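Local coordinates for anti-sigma-I factor RsgI2 (Clostridium thermocellum, PDB 4B9P), which probably senses polysaccharide outside the cell through this family 3 carbohydrate-binding module and accordingly restrains or releases the sigma factor SigI2, at residues A[2-14]-A[148-162]. Numbering follows the deposited sequence.
Sequences DLLTKIELQAYNH and VWDKITVYISGTLYW. With ZN (zinc ion), chain C.
With CG turned anti to the backbone N (chi1 177°), Trp162 lays its indole against strand 7-13, whose backbone holds Leu9 CB over one face of that indole. This is a CH-pi contact: Leu9 CB lies 3.5 Å from the centroid of the five-membered ring of Trp162, 15° off the normal. The backbone N of Leu9, which has no hydrogen-bond partner, sits above the middle of the indole. In the ring plane, Trp162 NE1 donates to Trp149 O at 2.8 Å, fixing how the indole is turned. The N of that same Trp149 gives its hydrogen to Leu9 O at 3.1 Å, so one residue ties both indole and strand. Leu9 CG, likewise anti to its own N (chi1 -172°), carries the methyls deeper in, where they divide: CD1 meets Ile152 CG2, while CD2 meets Val154 CG2 at 3.8 Å. Ile7 CD1 presses on Val154 CG1 at a tight 3.5 Å and also touches the CB atoms of Tyr161 and Trp162. Toward the two ends of the contact, Ala11 CB packs on Ile152 CD1 and Thr5 CG2 reaches Tyr161 CE2 at 3.6 Å. On the outer side Glu8 OE2 accepts a nearly straight bond from Gln10 NE2, and Val148 CG2 lies against the same carboxylate. A water bridges Ile7 N and Tyr161 O. Val154 O accepts from both Tyr161 N and Trp162 N, a classic beta bulge, and a type I' turn from Ile156 to Thr159 joins strands 152-156 and 159-162 into a hairpin. Strand 7-13 belongs to one antiparallel sheet, where Gln10 pairs with Val148; the hairpin edges the other. Their facing Ile, Leu and Val side chains form part of the core of the beta sandwich characteristic of family 3 carbohydrate-binding modules.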
ATOM      1  N   ASP A   2      17.585 -11.235  22.565  1.00 55.03           N
ATOM      2  CA  ASP A   2      18.692 -10.437  22.053  1.00 51.56           C
ATOM      3  C   ASP A   2      18.809 -10.492  20.542  1.00 48.11           C
ATOM      4  O   ASP A   2      19.854 -10.155  19.987  1.00 48.33           O
ATOM      5  CB  ASP A   2      20.011 -10.885  22.695  1.00 50.72           C
ATOM      6  CG  ASP A   2      20.309 -12.368  22.464  1.00 48.42           C
ATOM      7  OD1 ASP A   2      19.450 -13.064  21.870  1.00 45.01           O
ATOM      8  OD2 ASP A   2      21.400 -12.832  22.894  1.00 48.87           O
ATOM      9  N   LEU A   3      17.750 -10.946  19.878  1.00 44.86           N
ATOM     10  CA  LEU A   3      17.667 -10.771  18.440  1.00 42.75           C
ATOM     11  C   LEU A   3      16.415  -9.960  18.158  1.00 41.94           C
ATOM     12  O   LEU A   3      15.299 -10.417  18.363  1.00 45.61           O
ATOM     13  CB  LEU A   3      17.671 -12.088  17.643  1.00 44.04           C
ATOM     14  CG  LEU A   3      18.992 -12.778  17.235  1.00 44.94           C
ATOM     15  CD1 LEU A   3      18.710 -13.905  16.261  1.00 45.87           C
ATOM     16  CD2 LEU A   3      20.031 -11.836  16.620  1.00 45.03           C
ATOM     17  N   LEU A   4      16.631  -8.740  17.698  1.00 36.73           N
ATOM     18  CA  LEU A   4      15.569  -7.786  17.482  1.00 36.02           C
ATOM     19  C   LEU A   4      14.841  -7.987  16.135  1.00 31.45           C
ATOM     20  O   LEU A   4      15.487  -8.184  15.097  1.00 32.32           O
ATOM     21  CB  LEU A   4      16.233  -6.415  17.491  1.00 38.96           C
ATOM     22  CG  LEU A   4      15.395  -5.153  17.491  1.00 44.02           C
ATOM     23  CD1 LEU A   4      14.831  -4.916  18.884  1.00 47.17           C
ATOM     24  CD2 LEU A   4      16.285  -4.025  17.073  1.00 47.42           C
ATOM     25  N   THR A   5      13.509  -7.972  16.155  1.00 29.39           N
ATOM     26  CA  THR A   5      12.737  -7.883  14.913  1.00 26.56           C
ATOM     27  C   THR A   5      12.453  -6.424  14.644  1.00 23.95           C
ATOM     28  O   THR A   5      11.882  -5.742  15.493  1.00 27.47           O
ATOM     29  CB  THR A   5      11.410  -8.675  15.008  1.00 28.21           C
ATOM     30  OG1 THR A   5      11.719 -10.051  15.204  1.00 31.30           O
ATOM     31  CG2 THR A   5      10.595  -8.547  13.735  1.00 27.75           C
ATOM     32  N   LYS A   6      12.881  -5.931  13.481  1.00 24.13           N
ATOM     33  CA  LYS A   6      12.735  -4.516  13.179  1.00 22.87           C
ATOM     34  C   LYS A   6      12.630  -4.327  11.691  1.00 20.87           C
ATOM     35  O   LYS A   6      13.288  -5.027  10.906  1.00 20.40           O
ATOM     36  CB  LYS A   6      13.928  -3.712  13.712  1.00 24.86           C
ATOM     37  CG  LYS A   6      13.680  -2.213  13.767  1.00 28.41           C
ATOM     38  CD  LYS A   6      14.876  -1.500  14.380  1.00 32.69           C
ATOM     39  CE  LYS A   6      14.828   0.018  14.192  1.00 37.45           C
ATOM     40  NZ  LYS A   6      16.186   0.621  14.386  1.00 41.12           N
ATOM     41  N   ILE A   7      11.777  -3.384  11.285  1.00 20.31           N
ATOM     42  CA  ILE A   7      11.620  -3.054   9.885  1.00 20.15           C
ATOM     43  C   ILE A   7      11.649  -1.536   9.690  1.00 19.82           C
ATOM     44  O   ILE A   7      11.453  -0.774  10.655  1.00 21.08           O
ATOM     45  CB  ILE A   7      10.295  -3.606   9.313  1.00 21.14           C
ATOM     46  CG1 ILE A   7       9.105  -3.165  10.161  1.00 21.84           C
ATOM     47  CG2 ILE A   7      10.396  -5.140   9.183  1.00 21.16           C
ATOM     48  CD1 ILE A   7       7.775  -3.509   9.583  1.00 22.49           C
ATOM     49  N   GLU A   8      11.866  -1.121   8.449  1.00 19.63           N
ATOM     50  CA  GLU A   8      11.698   0.246   8.046  1.00 20.13           C
ATOM     51  C   GLU A   8      10.805   0.228   6.816  1.00 18.60           C
ATOM     52  O   GLU A   8      10.960  -0.640   5.961  1.00 19.62           O
ATOM     53  CB  GLU A   8      13.056   0.898   7.723  1.00 21.48           C
ATOM     54  CG  GLU A   8      12.924   2.332   7.312  1.00 24.62           C
ATOM     55  CD  GLU A   8      14.260   3.009   7.147  1.00 29.43           C
ATOM     56  OE1 GLU A   8      14.838   3.402   8.182  1.00 35.22           O
ATOM     57  OE2 GLU A   8      14.739   3.181   6.005  1.00 28.00           O
ATOM     58  N   LEU A   9       9.891   1.190   6.703  1.00 18.91           N
ATOM     59  CA  LEU A   9       8.996   1.259   5.565  1.00 17.59           C
ATOM     60  C   LEU A   9       9.259   2.588   4.877  1.00 18.19           C
ATOM     61  O   LEU A   9       9.135   3.650   5.506  1.00 18.75           O
ATOM     62  CB  LEU A   9       7.560   1.143   6.050  1.00 19.10           C
ATOM     63  CG  LEU A   9       6.402   1.007   5.075  1.00 21.99           C
ATOM     64  CD1 LEU A   9       6.115   2.291   4.264  1.00 21.56           C
ATOM     65  CD2 LEU A   9       6.518  -0.242   4.226  1.00 24.24           C
ATOM     66  N   GLN A  10       9.626   2.526   3.593  1.00 17.02           N
ATOM     67  CA  GLN A  10       9.779   3.715   2.762  1.00 16.07           C
ATOM     68  C   GLN A  10       8.676   3.730   1.721  1.00 16.84           C
ATOM     69  O   GLN A  10       8.216   2.658   1.289  1.00 17.52           O
ATOM     70  CB  GLN A  10      11.149   3.796   2.099  1.00 17.86           C
ATOM     71  CG  GLN A  10      12.255   3.809   3.095  1.00 18.49           C
ATOM     72  CD  GLN A  10      13.598   3.994   2.438  1.00 23.03           C
ATOM     73  OE1 GLN A  10      13.676   4.212   1.250  1.00 30.84           O
ATOM     74  NE2 GLN A  10      14.674   3.871   3.206  1.00 23.68           N
ATOM     75  N   ALA A  11       8.236   4.908   1.304  1.00 16.53           N
ATOM     76  CA  ALA A  11       7.146   4.968   0.325  1.00 16.68           C
ATOM     77  C   ALA A  11       7.151   6.315  -0.368  1.00 16.66           C
ATOM     78  O   ALA A  11       7.757   7.291   0.113  1.00 17.35           O
ATOM     79  CB  ALA A  11       5.811   4.763   1.024  1.00 17.54           C
ATOM     80  N   TYR A  12       6.460   6.397  -1.487  1.00 16.13           N
ATOM     81  CA  TYR A  12       6.068   7.659  -2.049  1.00 16.05           C
ATOM     82  C   TYR A  12       4.886   7.410  -2.974  1.00 16.84           C
ATOM     83  O   TYR A  12       4.584   6.263  -3.330  1.00 17.52           O
ATOM     84  CB  TYR A  12       7.226   8.349  -2.797  1.00 17.42           C
ATOM     85  CG  TYR A  12       7.648   7.753  -4.108  1.00 18.16           C
ATOM     86  CD1 TYR A  12       8.403   6.578  -4.151  1.00 19.56           C
ATOM     87  CD2 TYR A  12       7.360   8.391  -5.318  1.00 20.47           C
ATOM     88  CE1 TYR A  12       8.835   6.032  -5.366  1.00 21.48           C
ATOM     89  CE2 TYR A  12       7.789   7.855  -6.520  1.00 22.48           C
ATOM     90  CZ  TYR A  12       8.534   6.692  -6.542  1.00 23.60           C
ATOM     91  OH  TYR A  12       8.958   6.168  -7.752  1.00 26.48           O
ATOM     92  N   ASN A  13       4.218   8.501  -3.370  1.00 16.78           N
ATOM     93  CA  ASN A  13       3.169   8.436  -4.371  1.00 16.51           C
ATOM     94  C   ASN A  13       3.718   8.844  -5.713  1.00 16.26           C
ATOM     95  O   ASN A  13       4.268   9.912  -5.876  1.00 18.42           O
ATOM     96  CB  ASN A  13       2.020   9.339  -3.937  1.00 17.00           C
ATOM     97  CG  ASN A  13       1.272   8.762  -2.790  1.00 15.95           C
ATOM     98  OD1 ASN A  13       1.596   8.990  -1.630  1.00 17.73           O
ATOM     99  ND2 ASN A  13       0.272   7.954  -3.090  1.00 16.87           N
ATOM    100  N   HIS A  14       3.552   7.968  -6.698  1.00 17.22           N
ATOM    101  CA  HIS A  14       4.093   8.229  -8.021  1.00 18.20           C
ATOM    102  C   HIS A  14       3.241   9.206  -8.811  1.00 19.97           C
ATOM    103  O   HIS A  14       3.738   9.823  -9.752  1.00 22.92           O
ATOM    104  CB  HIS A  14       4.256   6.892  -8.754  1.00 20.32           C
ATOM    105  CG  HIS A  14       4.977   6.993 -10.059  1.00 21.92           C
ATOM    106  ND1 HIS A  14       4.398   6.636 -11.258  1.00 24.84           N
ATOM    107  CD2 HIS A  14       6.250   7.341 -10.357  1.00 23.80           C
ATOM    108  CE1 HIS A  14       5.271   6.787 -12.242  1.00 25.25           C
ATOM    109  NE2 HIS A  14       6.406   7.203 -11.722  1.00 25.17           N
ATOM    110  N   VAL A 148      11.282   7.482   4.210  1.00 17.50           N
ATOM    111  CA  VAL A 148      10.689   6.801   5.363  1.00 17.40           C
ATOM    112  C   VAL A 148       9.324   7.409   5.675  1.00 17.46           C
ATOM    113  O   VAL A 148       9.173   8.629   5.690  1.00 18.70           O
ATOM    114  CB  VAL A 148      11.662   6.903   6.577  1.00 18.88           C
ATOM    115  CG1 VAL A 148      11.068   6.256   7.815  1.00 20.86           C
ATOM    116  CG2 VAL A 148      13.001   6.198   6.225  1.00 19.70           C
ATOM    117  N   TRP A 149       8.298   6.578   5.849  1.00 17.28           N
ATOM    118  CA  TRP A 149       6.935   7.130   5.888  1.00 17.36           C
ATOM    119  C   TRP A 149       6.122   6.450   6.969  1.00 17.01           C
ATOM    120  O   TRP A 149       5.865   5.233   6.915  1.00 18.06           O
ATOM    121  CB  TRP A 149       6.279   6.987   4.522  1.00 17.24           C
ATOM    122  CG  TRP A 149       5.003   7.708   4.381  1.00 16.91           C
ATOM    123  CD1 TRP A 149       3.770   7.157   4.094  1.00 17.89           C
ATOM    124  CD2 TRP A 149       4.831   9.116   4.440  1.00 17.81           C
ATOM    125  NE1 TRP A 149       2.832   8.164   3.986  1.00 19.88           N
ATOM    126  CE2 TRP A 149       3.456   9.376   4.184  1.00 18.86           C
ATOM    127  CE3 TRP A 149       5.699  10.194   4.675  1.00 19.16           C
ATOM    128  CZ2 TRP A 149       2.940  10.683   4.142  1.00 21.81           C
ATOM    129  CZ3 TRP A 149       5.170  11.500   4.658  1.00 21.80           C
ATOM    130  CH2 TRP A 149       3.802  11.723   4.416  1.00 23.23           C
ATOM    131  N   ASP A 150       5.675   7.254   7.930  1.00 17.58           N
ATOM    132  CA  ASP A 150       5.007   6.747   9.130  1.00 17.96           C
ATOM    133  C   ASP A 150       3.501   6.518   8.965  1.00 17.65           C
ATOM    134  O   ASP A 150       2.876   5.954   9.863  1.00 18.86           O
ATOM    135  CB  ASP A 150       5.183   7.758  10.283  1.00 19.65           C
ATOM    136  CG  ASP A 150       6.638   7.967  10.658  1.00 21.54           C
ATOM    137  OD1 ASP A 150       7.269   6.958  11.016  1.00 24.37           O
ATOM    138  OD2 ASP A 150       7.162   9.097  10.547  1.00 23.10           O
ATOM    139  N   LYS A 151       2.895   6.932   7.841  1.00 17.03           N
ATOM    140  CA  LYS A 151       1.433   6.879   7.721  1.00 17.20           C
ATOM    141  C   LYS A 151       0.950   5.703   6.898  1.00 16.81           C
ATOM    142  O   LYS A 151      -0.224   5.632   6.540  1.00 17.40           O
ATOM    143  CB  LYS A 151       0.890   8.190   7.161  1.00 18.23           C
ATOM    144  CG  LYS A 151       0.990   9.343   8.150  1.00 22.76           C
ATOM    145  CD  LYS A 151       0.437  10.670   7.530  1.00 27.71           C
ATOM    146  CE  LYS A 151      -0.952  10.947   7.890  1.00 35.60           C
ATOM    147  NZ  LYS A 151      -1.419  12.097   7.011  1.00 35.50           N
ATOM    148  N   ILE A 152       1.845   4.766   6.619  1.00 17.16           N
ATOM    149  CA  ILE A 152       1.506   3.443   6.106  1.00 17.43           C
ATOM    150  C   ILE A 152       1.891   2.470   7.218  1.00 17.73           C
ATOM    151  O   ILE A 152       2.970   2.581   7.794  1.00 20.36           O
ATOM    152  CB  ILE A 152       2.281   3.139   4.801  1.00 17.10           C
ATOM    153  CG1 ILE A 152       1.681   3.995   3.665  1.00 16.93           C
ATOM    154  CG2 ILE A 152       2.261   1.633   4.469  1.00 19.38           C
ATOM    155  CD1 ILE A 152       2.562   3.980   2.411  1.00 18.53           C
ATOM    156  N   THR A 153       0.998   1.543   7.571  1.00 16.51           N
ATOM    157  CA  THR A 153       1.306   0.666   8.705  1.00 17.25           C
ATOM    158  C   THR A 153       1.720  -0.711   8.230  1.00 16.85           C
ATOM    159  O   THR A 153       1.385  -1.136   7.122  1.00 17.50           O
ATOM    160  CB  THR A 153       0.088   0.516   9.637  1.00 18.55           C
ATOM    161  OG1 THR A 153      -1.050   0.146   8.846  1.00 19.14           O
ATOM    162  CG2 THR A 153      -0.200   1.821  10.377  1.00 21.64           C
ATOM    163  N   VAL A 154       2.475  -1.410   9.074  1.00 16.69           N
ATOM    164  CA  VAL A 154       2.943  -2.762   8.757  1.00 17.22           C
ATOM    165  C   VAL A 154       2.752  -3.639   9.982  1.00 17.72           C
ATOM    166  O   VAL A 154       3.100  -3.225  11.099  1.00 18.51           O
ATOM    167  CB  VAL A 154       4.441  -2.812   8.329  1.00 18.28           C
ATOM    168  CG1 VAL A 154       4.821  -4.232   7.896  1.00 20.16           C
ATOM    169  CG2 VAL A 154       4.752  -1.796   7.232  1.00 19.74           C
ATOM    170  N   TYR A 155       2.163  -4.810   9.755  1.00 18.27           N
ATOM    171  CA  TYR A 155       1.889  -5.783  10.818  1.00 18.89           C
ATOM    172  C   TYR A 155       2.631  -7.075  10.509  1.00 19.33           C
ATOM    173  O   TYR A 155       2.717  -7.487   9.348  1.00 20.20           O
ATOM    174  CB  TYR A 155       0.396  -6.120  10.885  1.00 20.11           C
ATOM    175  CG  TYR A 155      -0.414  -4.871  10.952  1.00 19.49           C
ATOM    176  CD1 TYR A 155      -0.700  -4.168   9.786  1.00 20.37           C
ATOM    177  CD2 TYR A 155      -0.882  -4.377  12.154  1.00 21.58           C
ATOM    178  CE1 TYR A 155      -1.430  -3.011   9.798  1.00 21.87           C
ATOM    179  CE2 TYR A 155      -1.646  -3.158  12.167  1.00 23.66           C
ATOM    180  CZ  TYR A 155      -1.902  -2.493  10.963  1.00 22.64           C
ATOM    181  OH  TYR A 155      -2.624  -1.312  10.882  1.00 25.01           O
ATOM    182  N   ILE A 156       3.185  -7.718  11.537  1.00 19.90           N
ATOM    183  CA  ILE A 156       3.765  -9.032  11.388  1.00 21.14           C
ATOM    184  C   ILE A 156       2.967  -9.936  12.323  1.00 22.07           C
ATOM    185  O   ILE A 156       2.945  -9.714  13.547  1.00 22.69           O
ATOM    186  CB  ILE A 156       5.229  -9.037  11.782  1.00 21.62           C
ATOM    187  CG1 ILE A 156       5.996  -7.937  11.033  1.00 22.06           C
ATOM    188  CG2 ILE A 156       5.835 -10.371  11.506  1.00 24.44           C
ATOM    189  CD1 ILE A 156       7.516  -7.867  11.334  1.00 25.19           C
ATOM    190  N   SER A 157       2.346 -10.968  11.757  1.00 22.53           N
ATOM    191  CA  SER A 157       1.528 -11.890  12.534  1.00 24.81           C
ATOM    192  C   SER A 157       0.501 -11.143  13.387  1.00 25.28           C
ATOM    193  O   SER A 157       0.236 -11.526  14.544  1.00 28.43           O
ATOM    194  CB  SER A 157       2.399 -12.796  13.404  1.00 26.49           C
ATOM    195  OG  SER A 157       3.225 -13.572  12.570  1.00 30.41           O
ATOM    196  N   GLY A 158      -0.061 -10.071  12.834  1.00 23.51           N
ATOM    197  CA  GLY A 158      -1.121  -9.330  13.486  1.00 25.63           C
ATOM    198  C   GLY A 158      -0.669  -8.231  14.425  1.00 25.31           C
ATOM    199  O   GLY A 158      -1.499  -7.446  14.880  1.00 28.00           O
ATOM    200  N   THR A 159       0.627  -8.146  14.704  1.00 22.82           N
ATOM    201  CA  THR A 159       1.150  -7.127  15.600  1.00 23.74           C
ATOM    202  C   THR A 159       1.705  -5.941  14.820  1.00 21.74           C
ATOM    203  O   THR A 159       2.471  -6.131  13.875  1.00 21.46           O
ATOM    204  CB  THR A 159       2.257  -7.707  16.499  1.00 26.95           C
ATOM    205  OG1 THR A 159       1.681  -8.737  17.295  1.00 30.25           O
ATOM    206  CG2 THR A 159       2.791  -6.658  17.420  1.00 29.82           C
ATOM    207  N   LEU A 160       1.338  -4.725  15.213  1.00 20.77           N
ATOM    208  CA  LEU A 160       1.861  -3.520  14.565  1.00 21.37           C
ATOM    209  C   LEU A 160       3.378  -3.374  14.787  1.00 21.60           C
ATOM    210  O   LEU A 160       3.830  -3.267  15.925  1.00 24.34           O
ATOM    211  CB  LEU A 160       1.128  -2.257  15.052  1.00 22.81           C
ATOM    212  CG  LEU A 160       1.500  -0.939  14.394  1.00 23.56           C
ATOM    213  CD1 LEU A 160       1.034  -0.883  12.961  1.00 23.77           C
ATOM    214  CD2 LEU A 160       0.873   0.232  15.216  1.00 27.09           C
ATOM    215  N   TYR A 161       4.153  -3.376  13.697  1.00 20.34           N
ATOM    216  CA  TYR A 161       5.599  -3.180  13.785  1.00 20.44           C
ATOM    217  C   TYR A 161       6.084  -1.886  13.149  1.00 19.27           C
ATOM    218  O   TYR A 161       7.255  -1.556  13.281  1.00 22.48           O
ATOM    219  CB  TYR A 161       6.356  -4.352  13.143  1.00 22.82           C
ATOM    220  CG  TYR A 161       6.712  -5.431  14.111  1.00 23.10           C
ATOM    221  CD1 TYR A 161       5.778  -6.398  14.481  1.00 24.00           C
ATOM    222  CD2 TYR A 161       7.976  -5.471  14.697  1.00 24.95           C
ATOM    223  CE1 TYR A 161       6.096  -7.390  15.400  1.00 25.80           C
ATOM    224  CE2 TYR A 161       8.308  -6.455  15.613  1.00 27.48           C
ATOM    225  CZ  TYR A 161       7.384  -7.424  15.951  1.00 27.96           C
ATOM    226  OH  TYR A 161       7.734  -8.372  16.878  1.00 33.99           O
ATOM    227  N   TRP A 162       5.209  -1.165  12.449  1.00 18.99           N
ATOM    228  CA  TRP A 162       5.623   0.086  11.829  1.00 18.70           C
ATOM    229  C   TRP A 162       4.419   0.970  11.637  1.00 18.42           C
ATOM    230  O   TRP A 162       3.374   0.496  11.210  1.00 18.59           O
ATOM    231  CB  TRP A 162       6.241  -0.165  10.433  1.00 17.81           C
ATOM    232  CG  TRP A 162       6.594   1.118   9.782  1.00 18.07           C
ATOM    233  CD1 TRP A 162       5.786   1.863   8.988  1.00 17.96           C
ATOM    234  CD2 TRP A 162       7.816   1.847   9.921  1.00 17.77           C
ATOM    235  NE1 TRP A 162       6.412   3.038   8.633  1.00 18.65           N
ATOM    236  CE2 TRP A 162       7.665   3.042   9.188  1.00 17.35           C
ATOM    237  CE3 TRP A 162       9.027   1.589  10.577  1.00 18.81           C
ATOM    238  CZ2 TRP A 162       8.675   3.978   9.092  1.00 20.00           C
ATOM    239  CZ3 TRP A 162      10.036   2.525  10.498  1.00 19.61           C
ATOM    240  CH2 TRP A 162       9.867   3.700   9.757  1.00 20.60           C
TER
HETATM  241 ZN    ZN C1168       8.026   7.445 -12.800  0.76 34.05          ZN
HETATM  242  O   HOH W   1       9.973  -2.301  13.516  1.00 25.65           O
HETATM  243  O   HOH W   2       9.435   7.376 -11.200  1.00 56.78           O
HETATM  244  O   HOH W   3       7.888   9.467 -13.186  1.00 49.56           O